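Local coordinates for protein alpha-glucosidase (Bacteroides thetaiotaomicron, PDB 5XFM) that acts as a bifunctional glycoside hydrolase of family 97 that cleaves beta-L-arabinopyranosides and alpha-galactosides, at residues Y326-W335 with G355-S363; M57-L68 with L103-L111. The protein carries 1 engineered substitution. All blocks are in the same frame, centred on the assembly; numbering follows the deposited sequence.

Contact 1 of 2, residues Y326-W335 with G355-S363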
loop_
_atom_site.group_PDB
_atom_site.type_symbol
_atom_site.label_atom_id
_atom_site.label_comp_id
_atom_site.label_asym_id
_atom_site.label_seq_id
_atom_site.Cartn_x
_atom_site.Cartn_y
_atom_site.Cartn_z
ATOM N N TYR A 326 12.929 1.255 -21.627
ATOM C CA TYR A 326 12.522 1.641 -20.280
ATOM C C TYR A 326 13.007 3.046 -19.950
ATOM O O TYR A 326 14.078 3.469 -20.400
ATOM C CB TYR A 326 13.036 0.639 -19.241
ATOM C CG TYR A 326 12.164 -0.592 -19.106
ATOM C CD1 TYR A 326 11.139 -0.843 -20.013
ATOM C CD2 TYR A 326 12.346 -1.486 -18.058
ATOM C CE1 TYR A 326 10.335 -1.959 -19.891
ATOM C CE2 TYR A 326 11.545 -2.605 -17.928
ATOM C CZ TYR A 326 10.542 -2.835 -18.846
ATOM O OH TYR A 326 9.744 -3.945 -18.722
ATOM N N GLU A 327 12.200 3.763 -19.172
ATOM C CA GLU A 327 12.481 5.151 -18.819
ATOM C C GLU A 327 13.593 5.311 -17.796
ATOM O O GLU A 327 14.297 6.321 -17.798
ATOM C CB GLU A 327 11.218 5.846 -18.300
ATOM C CG GLU A 327 10.137 6.059 -19.345
ATOM C CD GLU A 327 9.441 4.778 -19.757
ATOM O OE1 GLU A 327 9.169 3.937 -18.873
ATOM O OE2 GLU A 327 9.164 4.614 -20.964
ATOM N N TYR A 328 13.729 4.347 -16.896
ATOM C CA TYR A 328 14.627 4.525 -15.760
ATOM C C TYR A 328 15.580 3.361 -15.531
ATOM O O TYR A 328 15.381 2.254 -16.039
ATOM C CB TYR A 328 13.811 4.794 -14.490
ATOM C CG TYR A 328 12.986 6.064 -14.587
ATOM C CD1 TYR A 328 13.602 7.310 -14.669
ATOM C CD2 TYR A 328 11.601 6.014 -14.642
ATOM C CE1 TYR A 328 12.858 8.468 -14.778
ATOM C CE2 TYR A 328 10.848 7.168 -14.750
ATOM C CZ TYR A 328 11.480 8.389 -14.819
ATOM O OH TYR A 328 10.733 9.536 -14.932
ATOM N N ALA A 329 16.651 3.662 -14.805
ATOM C CA ALA A 329 17.518 2.661 -14.214
ATOM C C ALA A 329 17.752 3.012 -12.748
ATOM O O ALA A 329 18.142 4.136 -12.423
ATOM C CB ALA A 329 18.845 2.570 -14.964
ATOM N N LEU A 330 17.503 2.051 -11.867
ATOM C CA LEU A 330 17.714 2.230 -10.433
ATOM C C LEU A 330 19.090 1.728 -10.010
ATOM O O LEU A 330 19.414 0.559 -10.205
ATOM C CB LEU A 330 16.630 1.499 -9.637
ATOM C CG LEU A 330 16.899 1.305 -8.138
ATOM C CD1 LEU A 330 17.062 2.641 -7.403
ATOM C CD2 LEU A 330 15.798 0.465 -7.499
ATOM N N ILE A 331 19.904 2.621 -9.456
ATOM C CA ILE A 331 21.202 2.239 -8.910
ATOM C C ILE A 331 21.080 2.121 -7.392
ATOM O O ILE A 331 20.726 3.089 -6.719
ATOM C CB ILE A 331 22.303 3.251 -9.295
ATOM C CG1 ILE A 331 22.401 3.369 -10.822
ATOM C CG2 ILE A 331 23.640 2.845 -8.689
ATOM C CD1 ILE A 331 23.512 4.299 -11.309
ATOM N N ASP A 332 21.374 0.935 -6.856
ATOM C CA ASP A 332 21.003 0.610 -5.478
ATOM C C ASP A 332 22.130 0.926 -4.488
ATOM O O ASP A 332 23.043 1.685 -4.811
ATOM C CB ASP A 332 20.595 -0.861 -5.384
ATOM C CG ASP A 332 19.425 -1.091 -4.424
ATOM O OD1 ASP A 332 19.609 -1.070 -3.186
ATOM O OD2 ASP A 332 18.306 -1.302 -4.929
ATOM N N ASN A 333 22.057 0.350 -3.286
ATOM C CA ASN A 333 23.001 0.657 -2.203
ATOM C C ASN A 333 24.485 0.456 -2.553
ATOM O O ASN A 333 24.804 -0.280 -3.479
ATOM C CB ASN A 333 22.671 -0.189 -0.971
ATOM C CG ASN A 333 22.682 -1.686 -1.262
ATOM O OD1 ASN A 333 23.221 -2.141 -2.271
ATOM N ND2 ASN A 333 22.096 -2.456 -0.362
ATOM N N TRP A 334 25.350 1.129 -1.787
ATOM C CA TRP A 334 26.820 1.153 -1.905
ATOM C C TRP A 334 27.388 2.034 -3.023
ATOM O O TRP A 334 28.611 2.140 -3.145
ATOM C CB TRP A 334 27.410 -0.257 -2.085
ATOM C CG TRP A 334 27.155 -1.198 -0.960
ATOM C CD1 TRP A 334 26.385 -2.326 -0.994
ATOM C CD2 TRP A 334 27.652 -1.092 0.378
ATOM N NE1 TRP A 334 26.385 -2.936 0.235
ATOM C CE2 TRP A 334 27.151 -2.197 1.097
ATOM C CE3 TRP A 334 28.471 -0.173 1.037
ATOM C CZ2 TRP A 334 27.445 -2.409 2.443
ATOM C CZ3 TRP A 334 28.761 -0.384 2.377
ATOM C CH2 TRP A 334 28.247 -1.493 3.066
ATOM N N TRP A 335 26.542 2.664 -3.831
ATOM C CA TRP A 335 27.053 3.366 -5.016
ATOM C C TRP A 335 27.970 4.547 -4.689
ATOM O O TRP A 335 28.903 4.846 -5.440
ATOM C CB TRP A 335 25.903 3.849 -5.912
ATOM C CG TRP A 335 25.045 4.944 -5.344
ATOM C CD1 TRP A 335 23.825 4.801 -4.744
ATOM C CD2 TRP A 335 25.319 6.356 -5.356
ATOM N NE1 TRP A 335 23.336 6.027 -4.368
ATOM C CE2 TRP A 335 24.232 6.997 -4.731
ATOM C CE3 TRP A 335 26.383 7.135 -5.822
ATOM C CZ2 TRP A 335 24.177 8.378 -4.563
ATOM C CZ3 TRP A 335 26.329 8.506 -5.650
ATOM C CH2 TRP A 335 25.233 9.114 -5.025
ATOM N N GLY A 355 18.740 7.660 -23.732
ATOM C CA GLY A 355 17.332 7.910 -23.456
ATOM C C GLY A 355 16.880 7.292 -22.143
ATOM O O GLY A 355 15.743 6.845 -22.012
ATOM N N VAL A 356 17.780 7.293 -21.163
ATOM C CA VAL A 356 17.544 6.674 -19.864
ATOM C C VAL A 356 17.879 7.670 -18.754
ATOM O O VAL A 356 18.869 8.396 -18.842
ATOM C CB VAL A 356 18.412 5.394 -19.675
ATOM C CG1 VAL A 356 18.339 4.887 -18.237
ATOM C CG2 VAL A 356 18.000 4.304 -20.653
ATOM N N GLU A 357 17.056 7.703 -17.711
ATOM C CA GLU A 357 17.325 8.541 -16.549
ATOM C C GLU A 357 17.452 7.679 -15.299
ATOM O O GLU A 357 17.032 6.523 -15.296
ATOM C CB GLU A 357 16.220 9.589 -16.407
ATOM C CG GLU A 357 16.441 10.794 -17.316
ATOM C CD GLU A 357 15.164 11.533 -17.631
ATOM O OE1 GLU A 357 14.120 10.862 -17.761
ATOM O OE2 GLU A 357 15.202 12.776 -17.754
ATOM N N LEU A 358 18.027 8.235 -14.235
ATOM C CA LEU A 358 18.366 7.422 -13.068
ATOM C C LEU A 358 17.566 7.706 -11.796
ATOM O O LEU A 358 17.126 8.828 -11.541
ATOM C CB LEU A 358 19.853 7.572 -12.740
ATOM C CG LEU A 358 20.853 7.267 -13.846
ATOM C CD1 LEU A 358 22.251 7.420 -13.300
ATOM C CD2 LEU A 358 20.636 5.859 -14.372
ATOM N N PHE A 359 17.378 6.649 -11.014
ATOM C CA PHE A 359 16.967 6.753 -9.619
ATOM C C PHE A 359 18.160 6.346 -8.780
ATOM O O PHE A 359 18.834 5.363 -9.102
ATOM C CB PHE A 359 15.776 5.849 -9.310
ATOM C CG PHE A 359 14.444 6.454 -9.617
ATOM C CD1 PHE A 359 14.106 6.795 -10.914
ATOM C CD2 PHE A 359 13.496 6.622 -8.614
ATOM C CE1 PHE A 359 12.869 7.323 -11.204
ATOM C CE2 PHE A 359 12.250 7.149 -8.900
ATOM C CZ PHE A 359 11.936 7.501 -10.194
ATOM N N LEU A 360 18.442 7.093 -7.720
ATOM C CA LEU A 360 19.540 6.729 -6.833
ATOM C C LEU A 360 19.055 6.348 -5.433
ATOM O O LEU A 360 18.126 6.966 -4.889
ATOM C CB LEU A 360 20.560 7.865 -6.744
ATOM C CG LEU A 360 21.256 8.219 -8.059
ATOM C CD1 LEU A 360 22.336 9.267 -7.833
ATOM C CD2 LEU A 360 21.843 6.966 -8.695
ATOM N N TRP A 361 19.688 5.307 -4.884
ATOM C CA TRP A 361 19.416 4.781 -3.546
ATOM C C TRP A 361 20.056 5.630 -2.454
ATOM O O TRP A 361 21.231 6.002 -2.544
ATOM C CB TRP A 361 19.929 3.337 -3.428
ATOM C CG TRP A 361 19.506 2.601 -2.173
ATOM C CD1 TRP A 361 18.445 1.743 -2.046
ATOM C CD2 TRP A 361 20.151 2.625 -0.887
ATOM N NE1 TRP A 361 18.382 1.247 -0.762
ATOM C CE2 TRP A 361 19.416 1.772 -0.033
ATOM C CE3 TRP A 361 21.268 3.288 -0.375
ATOM C CZ2 TRP A 361 19.768 1.568 1.300
ATOM C CZ3 TRP A 361 21.610 3.088 0.948
ATOM C CH2 TRP A 361 20.863 2.236 1.771
ATOM N N TYR A 362 19.271 5.953 -1.434
ATOM C CA TYR A 362 19.787 6.591 -0.227
ATOM C C TYR A 362 19.254 5.896 1.012
ATOM O O TYR A 362 18.128 5.402 1.005
ATOM C CB TYR A 362 19.409 8.079 -0.189
ATOM C CG TYR A 362 20.250 8.965 -1.078
ATOM C CD1 TYR A 362 20.007 9.044 -2.444
ATOM C CD2 TYR A 362 21.284 9.733 -0.549
ATOM C CE1 TYR A 362 20.779 9.854 -3.260
ATOM C CE2 TYR A 362 22.060 10.546 -1.358
ATOM C CZ TYR A 362 21.803 10.599 -2.712
ATOM O OH TYR A 362 22.570 11.404 -3.519
ATOM N N SER A 363 20.042 5.867 2.083
ATOM C CA SER A 363 19.485 5.496 3.377
ATOM C C SER A 363 18.897 6.744 4.018
ATOM O O SER A 363 19.506 7.817 3.982
ATOM C CB SER A 363 20.531 4.866 4.300
ATOM O OG SER A 363 19.918 4.376 5.493
HETATM O O HOH W 1 14.575 3.984 -22.870
HETATM O O HOH W 2 13.001 8.782 -19.118
#
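Tyr328 to Ile331 run beside Glu357 to Leu360 as neighbouring parallel strands, inclined at 25°, and five backbone hydrogen bonds from Glu357 N to Glu327 O through to Trp361 N to Ile331 O join them. On one face of the sheet the rim of Phe359 presents CE1 to the centre of the Tyr328 ring, 3.5 Å from Tyr328 CD1, in a T-shaped pair with planes at 77°. The Tyr328 hydroxyl hydrogen-bonds to Arg293 O, a use that a phenylalanine would lack. The other face is aliphatic: Ala329 CB sits 3.8 Å from Leu358 CD2, and Ile331 meets Leu358 and Leu360. Small and branched residues suit this side because helix 341-353 packs on it, the helix of the beta-alpha-beta crossover in this TIM-barrel-type domain.

Aromatic groups gather at the C-terminal ends of the strands. Trp335 NE1 gives an in-plane bond of 2.8 Å to a lone pair of Trp361 O. Leu360 CD1 lies over a face of the Trp335 ring, whose edge turns toward the face of Tyr362 in an offset edge-to-face pair. With CG anti to the backbone N (chi1 -170°), Trp361 lays its indole, about 8 Å from the bound calcium, against the loop that follows strand 328-331. There Asn333 CB stands 3.7 Å from the centroid of the six-membered ring of Trp361, and Asp332 OD1 lies over the same face. That oxygen accepts Asn333 N at 2.8 Å, while Asp332 OD2 takes the indole N-H of Trp299. Both oxygens of the buried carboxylate thus have N-H partners, which fixes its turn above the Trp361 ring.

Contact 2 of 2, residues M57-L68 with L103-L111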
loop_
_atom_site.group_PDB
_atom_site.type_symbol
_atom_site.label_atom_id
_atom_site.label_comp_id
_atom_site.label_asym_id
_atom_site.label_seq_id
_atom_site.Cartn_x
_atom_site.Cartn_y
_atom_site.Cartn_z
ATOM N N MET A 57 -10.860 8.887 23.248
ATOM C CA MET A 57 -9.426 9.049 23.423
ATOM C C MET A 57 -9.102 9.579 24.812
ATOM O O MET A 57 -9.959 10.107 25.506
ATOM C CB MET A 57 -8.851 9.979 22.354
ATOM C CG MET A 57 -9.379 11.396 22.413
ATOM S SD MET A 57 -8.488 12.454 21.268
ATOM C CE MET A 57 -8.865 11.612 19.742
ATOM N N ASN A 58 -7.849 9.412 25.195
ATOM C CA ASN A 58 -7.284 9.944 26.420
ATOM C C ASN A 58 -6.245 11.006 26.060
ATOM O O ASN A 58 -5.305 10.740 25.282
ATOM C CB ASN A 58 -6.671 8.794 27.222
ATOM C CG ASN A 58 -6.101 9.228 28.553
ATOM O OD1 ASN A 58 -6.504 10.234 29.111
ATOM N ND2 ASN A 58 -5.149 8.450 29.071
ATOM N N THR A 59 -6.416 12.190 26.654
ATOM C CA THR A 59 -5.724 13.389 26.213
ATOM C C THR A 59 -5.182 14.237 27.381
ATOM O O THR A 59 -5.790 14.287 28.453
ATOM C CB THR A 59 -6.714 14.212 25.341
ATOM O OG1 THR A 59 -6.717 13.723 23.991
ATOM C CG2 THR A 59 -6.401 15.659 25.360
ATOM N N ASN A 60 -4.073 14.947 27.161
ATOM C CA ASN A 60 -3.465 15.756 28.218
ATOM C C ASN A 60 -4.188 17.073 28.505
ATOM O O ASN A 60 -3.729 17.866 29.321
ATOM C CB ASN A 60 -2.000 16.058 27.878
ATOM C CG ASN A 60 -1.847 17.091 26.763
ATOM O OD1 ASN A 60 -2.767 17.331 25.984
ATOM N ND2 ASN A 60 -0.673 17.706 26.689
ATOM N N ILE A 61 -5.312 17.309 27.842
ATOM C CA ILE A 61 -6.183 18.412 28.230
ATOM C C ILE A 61 -7.527 17.873 28.717
ATOM O O ILE A 61 -8.399 18.647 29.114
ATOM C CB ILE A 61 -6.424 19.420 27.078
ATOM C CG1 ILE A 61 -7.359 18.831 26.023
ATOM C CG2 ILE A 61 -5.106 19.894 26.478
ATOM C CD1 ILE A 61 -8.035 19.866 25.149
ATOM N N GLY A 62 -7.698 16.552 28.678
ATOM C CA GLY A 62 -8.955 15.959 29.107
ATOM C C GLY A 62 -9.176 14.530 28.655
ATOM O O GLY A 62 -8.516 14.030 27.744
ATOM N N ASP A 63 -10.095 13.841 29.317
ATOM C CA ASP A 63 -10.374 12.474 28.916
ATOM C C ASP A 63 -11.735 12.341 28.244
ATOM O O ASP A 63 -12.744 12.844 28.732
ATOM C CB ASP A 63 -10.254 11.526 30.106
ATOM C CG ASP A 63 -8.812 11.341 30.550
ATOM O OD1 ASP A 63 -7.928 12.055 30.019
ATOM O OD2 ASP A 63 -8.556 10.452 31.390
ATOM N N PHE A 64 -11.729 11.667 27.101
ATOM C CA PHE A 64 -12.904 11.452 26.277
ATOM C C PHE A 64 -13.067 9.945 26.054
ATOM O O PHE A 64 -13.206 9.463 24.930
ATOM C CB PHE A 64 -12.736 12.190 24.956
ATOM C CG PHE A 64 -12.459 13.658 25.125
ATOM C CD1 PHE A 64 -13.468 14.545 25.450
ATOM C CD2 PHE A 64 -11.167 14.142 24.987
ATOM C CE1 PHE A 64 -13.195 15.888 25.620
ATOM C CE2 PHE A 64 -10.888 15.484 25.152
ATOM C CZ PHE A 64 -11.895 16.358 25.468
ATOM N N THR A 65 -13.041 9.212 27.157
ATOM C CA THR A 65 -13.032 7.755 27.146
ATOM C C THR A 65 -14.337 7.183 27.690
ATOM O O THR A 65 -14.842 6.164 27.205
ATOM C CB THR A 65 -11.828 7.235 27.976
ATOM O OG1 THR A 65 -10.643 7.275 27.172
ATOM C CG2 THR A 65 -12.045 5.821 28.457
ATOM N N LYS A 66 -14.897 7.858 28.686
ATOM C CA LYS A 66 -16.075 7.341 29.373
ATOM C C LYS A 66 -17.147 8.394 29.631
ATOM O O LYS A 66 -16.834 9.548 29.906
ATOM C CB LYS A 66 -15.670 6.705 30.705
ATOM C CG LYS A 66 -14.861 5.439 30.558
ATOM C CD LYS A 66 -14.594 4.788 31.897
ATOM C CE LYS A 66 -13.832 3.490 31.720
ATOM N NZ LYS A 66 -14.596 2.526 30.881
ATOM N N ASN A 67 -18.406 7.978 29.547
ATOM C CA ASN A 67 -19.519 8.793 29.989
ATOM C C ASN A 67 -19.597 10.142 29.276
ATOM O O ASN A 67 -19.565 11.195 29.905
ATOM C CB ASN A 67 -19.433 8.990 31.505
ATOM C CG ASN A 67 -19.481 7.671 32.276
ATOM O OD1 ASN A 67 -20.202 6.746 31.895
ATOM N ND2 ASN A 67 -18.688 7.571 33.340
ATOM N N LEU A 68 -19.627 10.102 27.952
ATOM C CA LEU A 68 -19.767 11.301 27.145
ATOM C C LEU A 68 -21.226 11.632 26.883
ATOM O O LEU A 68 -22.096 10.765 26.968
ATOM C CB LEU A 68 -19.014 11.160 25.811
ATOM C CG LEU A 68 -17.491 11.391 25.722
ATOM C CD1 LEU A 68 -16.732 10.961 26.965
ATOM C CD2 LEU A 68 -16.924 10.691 24.482
ATOM N N LEU A 103 -19.533 15.914 21.014
ATOM C CA LEU A 103 -19.466 15.210 22.286
ATOM C C LEU A 103 -18.906 16.091 23.391
ATOM O O LEU A 103 -18.129 17.012 23.138
ATOM C CB LEU A 103 -18.602 13.951 22.172
ATOM C CG LEU A 103 -18.919 12.950 21.068
ATOM C CD1 LEU A 103 -17.909 11.810 21.105
ATOM C CD2 LEU A 103 -20.323 12.423 21.234
ATOM N N GLU A 104 -19.293 15.777 24.622
ATOM C CA GLU A 104 -18.826 16.498 25.797
ATOM C C GLU A 104 -18.567 15.509 26.930
ATOM O O GLU A 104 -19.345 14.575 27.121
ATOM C CB GLU A 104 -19.868 17.542 26.210
ATOM C CG GLU A 104 -19.324 18.736 26.959
ATOM C CD GLU A 104 -20.368 19.828 27.134
ATOM O OE1 GLU A 104 -20.783 20.429 26.119
ATOM O OE2 GLU A 104 -20.767 20.092 28.288
ATOM N N ASN A 105 -17.478 15.693 27.673
ATOM C CA ASN A 105 -17.250 14.872 28.859
ATOM C C ASN A 105 -17.851 15.528 30.094
ATOM O O ASN A 105 -18.399 16.621 30.007
ATOM C CB ASN A 105 -15.756 14.583 29.086
ATOM C CG ASN A 105 -14.932 15.833 29.372
ATOM O OD1 ASN A 105 -15.456 16.937 29.530
ATOM N ND2 ASN A 105 -13.623 15.648 29.466
ATOM N N GLU A 106 -17.731 14.859 31.237
ATOM C CA GLU A 106 -18.361 15.313 32.469
ATOM C C GLU A 106 -17.812 16.655 32.930
ATOM O O GLU A 106 -18.490 17.397 33.639
ATOM C CB GLU A 106 -18.173 14.280 33.585
ATOM C CG GLU A 106 -19.003 13.016 33.422
ATOM C CD GLU A 106 -18.651 11.945 34.443
ATOM O OE1 GLU A 106 -17.447 11.779 34.740
ATOM O OE2 GLU A 106 -19.577 11.272 34.947
ATOM N N GLN A 107 -16.591 16.972 32.510
ATOM C CA GLN A 107 -15.966 18.232 32.890
ATOM C C GLN A 107 -16.380 19.355 31.944
ATOM O O GLN A 107 -16.030 20.511 32.152
ATOM C CB GLN A 107 -14.440 18.095 32.899
ATOM C CG GLN A 107 -13.879 17.156 33.962
ATOM C CD GLN A 107 -14.101 15.690 33.628
ATOM O OE1 GLN A 107 -14.248 15.322 32.460
ATOM N NE2 GLN A 107 -14.125 14.846 34.654
ATOM N N GLY A 108 -17.148 19.012 30.917
ATOM C CA GLY A 108 -17.622 20.008 29.978
ATOM C C GLY A 108 -16.681 20.238 28.810
ATOM O O GLY A 108 -16.917 21.124 27.988
ATOM N N GLN A 109 -15.600 19.466 28.743
ATOM C CA GLN A 109 -14.673 19.582 27.622
ATOM C C GLN A 109 -15.275 18.927 26.380
ATOM O O GLN A 109 -16.042 17.970 26.479
ATOM C CB GLN A 109 -13.313 18.979 27.975
ATOM C CG GLN A 109 -12.625 19.727 29.106
ATOM C CD GLN A 109 -11.617 18.884 29.848
ATOM O OE1 GLN A 109 -11.850 17.704 30.113
ATOM N NE2 GLN A 109 -10.494 19.490 30.207
ATOM N N LYS A 110 -14.959 19.492 25.218
ATOM C CA LYS A 110 -15.634 19.151 23.969
ATOM C C LYS A 110 -14.759 18.354 23.006
ATOM O O LYS A 110 -13.540 18.526 22.969
ATOM C CB LYS A 110 -16.148 20.431 23.300
ATOM C CG LYS A 110 -17.287 21.082 24.088
ATOM C CD LYS A 110 -17.799 22.371 23.465
ATOM C CE LYS A 110 -18.941 22.937 24.322
ATOM N NZ LYS A 110 -19.717 24.033 23.670
ATOM N N LEU A 111 -15.396 17.468 22.245
ATOM C CA LEU A 111 -14.715 16.664 21.230
ATOM C C LEU A 111 -15.654 16.362 20.057
ATOM O O LEU A 111 -16.792 15.971 20.264
ATOM C CB LEU A 111 -14.193 15.355 21.847
ATOM C CG LEU A 111 -13.677 14.253 20.914
ATOM C CD1 LEU A 111 -12.310 14.608 20.365
ATOM C CD2 LEU A 111 -13.621 12.902 21.616
#
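Phe64 lies against Leu111, whose CB stands over one ring face 4.0 Å from the ring centroid, while Leu111 CD2 reaches Phe64 CB at 3.5 Å. The first torsion of Leu111 (chi1 169°) sets CG opposite the backbone N, which carries this methyl past the ring to the root of the phenylalanine. At the ring's edge, near its plane, comes Gln109 O, 3.6 Å from Phe64 CE1. Close to Phe64 CE1, Asn105 spends both N-H groups of its amide: ND2 bonds Asp63 O at 3.0 Å, reaching it from above the carbonyl plane, and Gln109 OE1 at 2.8 Å on an in-plane lone pair. Both acceptors lie in the plane of the Asn105 amide, which fixes its rotation. Further along, Leu68 CD2 meets Leu103 CD1 at 3.7 Å.

Two beta hairpins meet here, from different antiparallel sheets of the N-terminal domain, a beta-sandwich region of the galactose-mutarotase clan. Thr59 to Gly62 form the type I turn of one; Asn105 to Gly108 form that of the other, a type I turn with a G1 beta bulge, and Gly108 suits its left-handed backbone. Asn105 OD1 also accepts Gln109 N at 2.7 Å, tying the asparagine to its own hairpin. A leucine in place of Asn105 would probably leave Asp63 O without this donor and let the Gln109 side chain turn. Gly62 adopts backbone angles awkward for any side chain, and a CB there would run into Gln109 OE1. Farther out, Leu128 of strand 121-128 touches both Phe64 and Leu111, and Gln131 takes the backbone N-H of Lys110.

Overall arrangement
From the N terminus, contact 2 comes first: the chain leaves residues 57-68, passes through strand 69-83 and most of strand 91-104, and returns at 103-111, closing a loop built largely of strand and joining two sheets of the N-terminal domain. Contact 1 follows in series, so the loops neither nest nor cross. Its loop, from 326-335 to 355-363, is shorter and mostly helical, and joins adjacent strands of the parallel sheet in the glycoside hydrolase domain. The two centres lie 51 Å apart on opposite sides of the chain's centre, with nearest atoms about 32 Å apart. Each contact therefore ties together its own domain rather than bridging the two.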